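Local coordinates for DegV family protein (Thermus thermophilus, PDB 2DT8) that binds a fatty acid, here palmitic acid, and carries zinc, although its physiological role is not established, at residues Phe157-Leu162 against Leu184-Thr189; Lys206-Ile211 against Ala239-Glu244. All blocks are in the same frame, centred on the assembly; numbering follows the deposited sequence.

Contact 1. Residues Phe157-Leu162 against Leu184-Thr189; sequences FSVATL and LKPVLT. With PLM (palmitic acid), chain C.
Phe157 and Leu188 face each other as a single antiparallel, hydrogen-bonded pair. Phe157 N donates to Leu188 O at 3.0 Å, and Leu188 N returns the bond to Phe157 O at 2.7 Å. The return bond is the straighter of the two, with 168° at the hydrogen against 153°. One residue further on, the side chain takes over from the backbone: Ser158 OG, anti to its own N (chi1 -172°), donates to Pro186 O at 2.7 Å and lies in the plane of that carbonyl. The pairing joins two pieces of β structure. Strand 154-158 is an outermost strand of the mixed four-stranded sheet and bonds through Ser158 to Tyr273 of strand 273-279, while strand 185-191 forms a hairpin with 194-201. Apolar contacts continue from the bridge in two directions. Toward the ligand, the Phe157 ring is sandwiched: Leu188 CB makes a CH-pi contact over one face, 3.8 Å from the ring centroid and displaced toward the rim, and CD of the bound palmitic acid sits over the centre of the opposite face, 3.8 Å above the ring plane. The ring thus separates the hairpin from the last part of the acyl chain, whose carboxyl end is hydrogen-bonded far off by Ser93 and Thr61. An alanine at Phe157 would probably open a gap between Leu188 CB and palmitic acid CD, leaving the final methylenes less closely enclosed. Toward Leu162, Val159 CG2 meets Pro186 CG at 3.9 Å, the two side chains crossing at about a right angle. Leu162 CD2 touches both Pro186 and Leu188, alternate residues pointing the same way, and lies 4.2 Å from Leu188 CD1. Thr189, whose CB points away from segment 157-162, hydrogen-bonds through OG1 to Val155 O, farther back on strand 154-158.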
loop_
_atom_site.group_PDB
_atom_site.type_symbol
_atom_site.label_atom_id
_atom_site.label_comp_id
_atom_site.label_asym_id
_atom_site.label_seq_id
_atom_site.Cartn_x
_atom_site.Cartn_y
_atom_site.Cartn_z
ATOM N N PHE A 157 2.886 -5.946 9.474
ATOM C CA PHE A 157 3.940 -4.944 9.540
ATOM C C PHE A 157 4.164 -4.513 10.975
ATOM O O PHE A 157 3.329 -4.745 11.851
ATOM C CB PHE A 157 3.644 -3.715 8.653
ATOM C CG PHE A 157 2.483 -2.864 9.112
ATOM C CD1 PHE A 157 1.163 -3.238 8.844
ATOM C CD2 PHE A 157 2.711 -1.650 9.758
ATOM C CE1 PHE A 157 0.093 -2.405 9.206
ATOM C CE2 PHE A 157 1.649 -0.812 10.126
ATOM C CZ PHE A 157 0.332 -1.193 9.849
ATOM N N SER A 158 5.333 -3.931 11.218
ATOM C CA SER A 158 5.669 -3.401 12.533
ATOM C C SER A 158 6.136 -1.965 12.314
ATOM O O SER A 158 6.443 -1.563 11.183
ATOM C CB SER A 158 6.771 -4.236 13.183
ATOM O OG SER A 158 6.975 -3.853 14.536
ATOM N N VAL A 159 6.166 -1.190 13.398
ATOM C CA VAL A 159 6.568 0.216 13.366
ATOM C C VAL A 159 7.386 0.523 14.615
ATOM O O VAL A 159 7.253 -0.163 15.628
ATOM C CB VAL A 159 5.332 1.154 13.349
ATOM C CG1 VAL A 159 4.568 0.992 12.047
ATOM C CG2 VAL A 159 4.405 0.832 14.522
ATOM N N ALA A 160 8.232 1.546 14.548
ATOM C CA ALA A 160 9.052 1.909 15.703
ATOM C C ALA A 160 8.191 2.514 16.802
ATOM O O ALA A 160 8.469 2.331 17.986
ATOM C CB ALA A 160 10.136 2.910 15.287
ATOM N N THR A 161 7.151 3.241 16.405
ATOM C CA THR A 161 6.252 3.884 17.354
ATOM C C THR A 161 4.854 3.952 16.772
ATOM O O THR A 161 4.678 3.937 15.553
ATOM C CB THR A 161 6.695 5.338 17.677
ATOM O OG1 THR A 161 5.711 5.958 18.514
ATOM C CG2 THR A 161 6.821 6.174 16.399
ATOM N N LEU A 162 3.861 4.009 17.648
ATOM C CA LEU A 162 2.486 4.122 17.194
ATOM C C LEU A 162 2.090 5.600 17.086
ATOM O O LEU A 162 0.977 5.921 16.690
ATOM C CB LEU A 162 1.540 3.425 18.184
ATOM C CG LEU A 162 1.681 1.910 18.351
ATOM C CD1 LEU A 162 0.734 1.443 19.449
ATOM C CD2 LEU A 162 1.367 1.211 17.045
ATOM N N LEU A 184 7.211 -3.214 24.203
ATOM C CA LEU A 184 7.159 -4.320 23.268
ATOM C C LEU A 184 7.052 -3.899 21.764
ATOM O O LEU A 184 6.747 -2.729 21.523
ATOM C CB LEU A 184 5.900 -5.248 23.515
ATOM C CG LEU A 184 5.849 -5.988 24.849
ATOM C CD1 LEU A 184 4.438 -6.506 25.067
ATOM C CD2 LEU A 184 6.855 -7.122 24.833
ATOM N N LYS A 185 7.332 -4.781 20.802
ATOM C CA LYS A 185 7.251 -4.409 19.386
ATOM C C LYS A 185 5.871 -4.803 18.897
ATOM O O LYS A 185 5.450 -5.939 19.085
ATOM C CB LYS A 185 8.308 -5.137 18.550
ATOM C CG LYS A 185 9.731 -4.976 19.064
ATOM C CD LYS A 185 10.126 -3.517 19.267
ATOM C CE LYS A 185 11.540 -3.438 19.834
ATOM N NZ LYS A 185 11.969 -2.037 20.081
ATOM N N PRO A 186 5.146 -3.874 18.260
ATOM C CA PRO A 186 3.801 -4.167 17.763
ATOM C C PRO A 186 3.785 -4.840 16.401
ATOM O O PRO A 186 4.618 -4.544 15.546
ATOM C CB PRO A 186 3.157 -2.789 17.704
ATOM C CG PRO A 186 4.309 -1.930 17.230
ATOM C CD PRO A 186 5.487 -2.451 18.061
ATOM N N VAL A 187 2.853 -5.768 16.221
ATOM C CA VAL A 187 2.688 -6.430 14.935
ATOM C C VAL A 187 1.276 -6.053 14.522
ATOM O O VAL A 187 0.308 -6.289 15.255
ATOM C CB VAL A 187 2.855 -7.950 15.046
ATOM C CG1 VAL A 187 2.617 -8.595 13.685
ATOM C CG2 VAL A 187 4.272 -8.268 15.533
ATOM N N LEU A 188 1.169 -5.445 13.351
ATOM C CA LEU A 188 -0.111 -4.950 12.860
ATOM C C LEU A 188 -0.535 -5.555 11.531
ATOM O O LEU A 188 0.266 -6.156 10.820
ATOM C CB LEU A 188 -0.021 -3.428 12.703
ATOM C CG LEU A 188 0.455 -2.657 13.942
ATOM C CD1 LEU A 188 0.452 -1.165 13.646
ATOM C CD2 LEU A 188 -0.445 -2.964 15.124
ATOM N N THR A 189 -1.808 -5.372 11.195
ATOM C CA THR A 189 -2.351 -5.870 9.932
ATOM C C THR A 189 -3.470 -4.917 9.519
ATOM O O THR A 189 -3.617 -3.831 10.090
ATOM C CB THR A 189 -2.896 -7.333 10.100
ATOM O OG1 THR A 189 -3.294 -7.859 8.824
ATOM C CG2 THR A 189 -4.089 -7.368 11.048
HETATM C C1 PLM C . -4.430 11.047 2.495
HETATM O O1 PLM C . -5.667 10.853 2.032
HETATM O O2 PLM C . -4.119 12.134 2.933
HETATM C C2 PLM C . -3.431 9.909 2.475
HETATM C C3 PLM C . -3.636 9.043 3.723
HETATM C C4 PLM C . -2.606 7.911 3.757
HETATM C C5 PLM C . -2.863 7.042 4.987
HETATM C C6 PLM C . -1.911 5.847 4.999
HETATM C C7 PLM C . -2.165 5.032 6.251
HETATM C C8 PLM C . -1.387 3.739 6.192
HETATM C C9 PLM C . -1.920 2.815 7.284
HETATM C CA PLM C . -0.853 1.811 7.672
HETATM C CB PLM C . -0.937 0.643 6.707
HETATM C CC PLM C . 0.287 0.658 5.809
HETATM C CD PLM C . 0.994 -0.680 5.919
HETATM C CE PLM C . 2.318 -0.603 5.163
HETATM C CF PLM C . 3.101 -1.911 5.355
HETATM C CG PLM C . 2.534 -2.990 4.433
#

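Contact 2. Residues Lys206-Ile211 against Ala239-Glu244; sequences KAREEI and AALRQE
Arg208 and Leu241 mark the nearest backbone approach of two helical segments whose axes pass 10.5 Å apart at a signed crossing angle of -40°, running broadly the same way. They belong to the helical layer packed on the mixed sheet of an α/β domain: helix 236-247 is the crossover of a β-α-β unit between the parallel strands 225-231 and 252-259, and helix 204-219 lies beside it, both resting on strand 273-279. At the sheet side the contact is apolar. Ile211 CG2 meets Leu241 CD1 at 4.0 Å, the side chains crossing at about a right angle, and both residues touch Phe275. Farther from the sheet Arg208 carries the interface, its aliphatic CB lying 4.1 Å from Leu241 CD1. A bend at chi3 (-53°) sets NE beside Glu244, and Ala240 CB sits over one face of the guanidinium, offset toward the rim and 3.7 Å from NE. Glu244 reaches across at about a right angle on a chain extended beyond CG to form a salt bridge. The arginine charge is shared: its strongest polar partner is Glu204, salt-bridged to Arg208 NH1. The bridge to Glu244 uses NE: OE1 lies 2.8 Å from Arg208 NE and almost in the guanidinium plane, yet NE approaches OE1 from above the carboxylate plane.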
loop_
_atom_site.group_PDB
_atom_site.type_symbol
_atom_site.label_atom_id
_atom_site.label_comp_id
_atom_site.label_asym_id
_atom_site.label_seq_id
_atom_site.Cartn_x
_atom_site.Cartn_y
_atom_site.Cartn_z
ATOM N N LYS A 206 11.693 -11.689 17.770
ATOM C CA LYS A 206 10.472 -12.397 18.102
ATOM C C LYS A 206 9.278 -11.886 17.268
ATOM O O LYS A 206 8.359 -12.602 16.891
ATOM C CB LYS A 206 10.115 -12.438 19.635
ATOM C CG LYS A 206 10.977 -13.393 20.451
ATOM C CD LYS A 206 10.610 -13.398 21.921
ATOM C CE LYS A 206 11.509 -14.369 22.661
ATOM N NZ LYS A 206 11.607 -15.642 21.891
ATOM N N ALA A 207 9.383 -10.570 17.016
ATOM C CA ALA A 207 8.378 -9.966 16.162
ATOM C C ALA A 207 8.347 -10.584 14.755
ATOM O O ALA A 207 7.288 -10.894 14.189
ATOM C CB ALA A 207 8.600 -8.434 16.010
ATOM N N ARG A 208 9.536 -10.796 14.204
ATOM C CA ARG A 208 9.625 -11.426 12.899
ATOM C C ARG A 208 9.104 -12.862 12.953
ATOM O O ARG A 208 8.466 -13.331 12.004
ATOM C CB ARG A 208 11.068 -11.399 12.396
ATOM C CG ARG A 208 11.596 -9.989 12.163
ATOM C CD ARG A 208 12.817 -10.005 11.257
ATOM N NE ARG A 208 13.842 -10.919 11.752
ATOM C CZ ARG A 208 14.700 -10.625 12.721
ATOM N NH1 ARG A 208 14.666 -9.435 13.301
ATOM N NH2 ARG A 208 15.592 -11.523 13.117
ATOM N N GLU A 209 9.358 -13.556 14.061
ATOM C CA GLU A 209 8.897 -14.932 14.210
ATOM C C GLU A 209 7.368 -14.998 14.219
ATOM O O GLU A 209 6.755 -15.887 13.645
ATOM C CB GLU A 209 9.549 -15.576 15.446
ATOM C CG GLU A 209 11.078 -15.575 15.345
ATOM C CD GLU A 209 11.793 -16.217 16.525
ATOM O OE1 GLU A 209 11.244 -16.218 17.644
ATOM O OE2 GLU A 209 12.927 -16.702 16.328
ATOM N N GLU A 210 6.820 -14.016 14.894
ATOM C CA GLU A 210 5.375 -13.939 14.983
ATOM C C GLU A 210 4.730 -13.583 13.642
ATOM O O GLU A 210 3.760 -14.192 13.208
ATOM C CB GLU A 210 4.867 -12.804 15.985
ATOM C CG GLU A 210 3.387 -12.408 15.941
ATOM C CD GLU A 210 2.438 -13.591 16.099
ATOM O OE1 GLU A 210 2.770 -14.532 16.853
ATOM O OE2 GLU A 210 1.350 -13.572 15.479
ATOM N N ILE A 211 5.482 -12.900 12.837
ATOM C CA ILE A 211 4.950 -12.526 11.542
ATOM C C ILE A 211 5.041 -13.759 10.607
ATOM O O ILE A 211 4.112 -14.090 9.865
ATOM C CB ILE A 211 5.765 -11.348 10.803
ATOM C CG1 ILE A 211 5.423 -10.013 11.474
ATOM C CG2 ILE A 211 5.473 -11.290 9.297
ATOM C CD1 ILE A 211 6.301 -8.861 11.009
ATOM N N ALA A 239 14.972 -6.882 5.463
ATOM C CA ALA A 239 15.834 -7.821 4.758
ATOM C C ALA A 239 15.856 -9.158 5.483
ATOM O O ALA A 239 15.781 -10.213 4.854
ATOM C CB ALA A 239 17.254 -7.262 4.633
ATOM N N ALA A 240 15.959 -9.116 6.807
ATOM C CA ALA A 240 15.978 -10.342 7.595
ATOM C C ALA A 240 14.644 -11.071 7.455
ATOM O O ALA A 240 14.587 -12.302 7.397
ATOM C CB ALA A 240 16.243 -10.020 9.053
ATOM N N LEU A 241 13.568 -10.296 7.403
ATOM C CA LEU A 241 12.234 -10.852 7.270
ATOM C C LEU A 241 12.081 -11.532 5.906
ATOM O O LEU A 241 11.554 -12.642 5.813
ATOM C CB LEU A 241 11.198 -9.733 7.444
ATOM C CG LEU A 241 9.721 -10.125 7.445
ATOM C CD1 LEU A 241 9.449 -11.089 8.595
ATOM C CD2 LEU A 241 8.856 -8.867 7.595
ATOM N N ARG A 242 12.553 -10.873 4.849
ATOM C CA ARG A 242 12.466 -11.430 3.503
ATOM C C ARG A 242 13.296 -12.709 3.397
ATOM O O ARG A 242 12.895 -13.664 2.736
ATOM C CB ARG A 242 12.952 -10.408 2.468
ATOM C CG ARG A 242 12.920 -10.900 1.022
ATOM C CD ARG A 242 13.327 -9.779 0.076
ATOM N NE ARG A 242 13.302 -10.168 -1.333
ATOM C CZ ARG A 242 14.353 -10.625 -2.008
ATOM N NH1 ARG A 242 15.529 -10.758 -1.411
ATOM N NH2 ARG A 242 14.228 -10.947 -3.288
ATOM N N GLN A 243 14.454 -12.721 4.047
ATOM C CA GLN A 243 15.324 -13.891 4.019
ATOM C C GLN A 243 14.644 -15.075 4.705
ATOM O O GLN A 243 14.674 -16.206 4.200
ATOM C CB GLN A 243 16.661 -13.563 4.699
ATOM C CG GLN A 243 17.526 -12.597 3.879
ATOM C CD GLN A 243 18.557 -11.849 4.709
ATOM O OE1 GLN A 243 19.310 -11.027 4.183
ATOM N NE2 GLN A 243 18.592 -12.123 6.012
ATOM N N GLU A 244 14.042 -14.833 5.860
ATOM C CA GLU A 244 13.304 -15.821 6.635
ATOM C C GLU A 244 12.102 -16.326 5.823
ATOM O O GLU A 244 11.932 -17.534 5.638
ATOM C CB GLU A 244 12.867 -15.212 7.977
ATOM C CG GLU A 244 14.070 -14.860 8.888
ATOM C CD GLU A 244 13.683 -14.223 10.218
ATOM O OE1 GLU A 244 13.042 -13.147 10.213
ATOM O OE2 GLU A 244 14.028 -14.803 11.273
#

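From the N terminus, contact 1 comes first: residues 157-162 leave the end of strand 154-158, and the chain passes through helix 163-168 and a long loop before 184-189 returns to close it. The hairpin of 185-191 with 194-201 then leads into helix 204-219, which opens contact 2; strand 225-231 intervenes before helix 236-247 closes it. The two closures are in series, neither nested nor crossed, with centres about 13 Å apart. They meet through the hairpin strand: Val187 CG1 packs on Ile211 CG1 at 3.8 Å, and Lys185 CB lies near Ala207 CB. Strand 185-191 thus lies between segment 157-162 and helix 204-219, joining sheet edge, hairpin and helical layer.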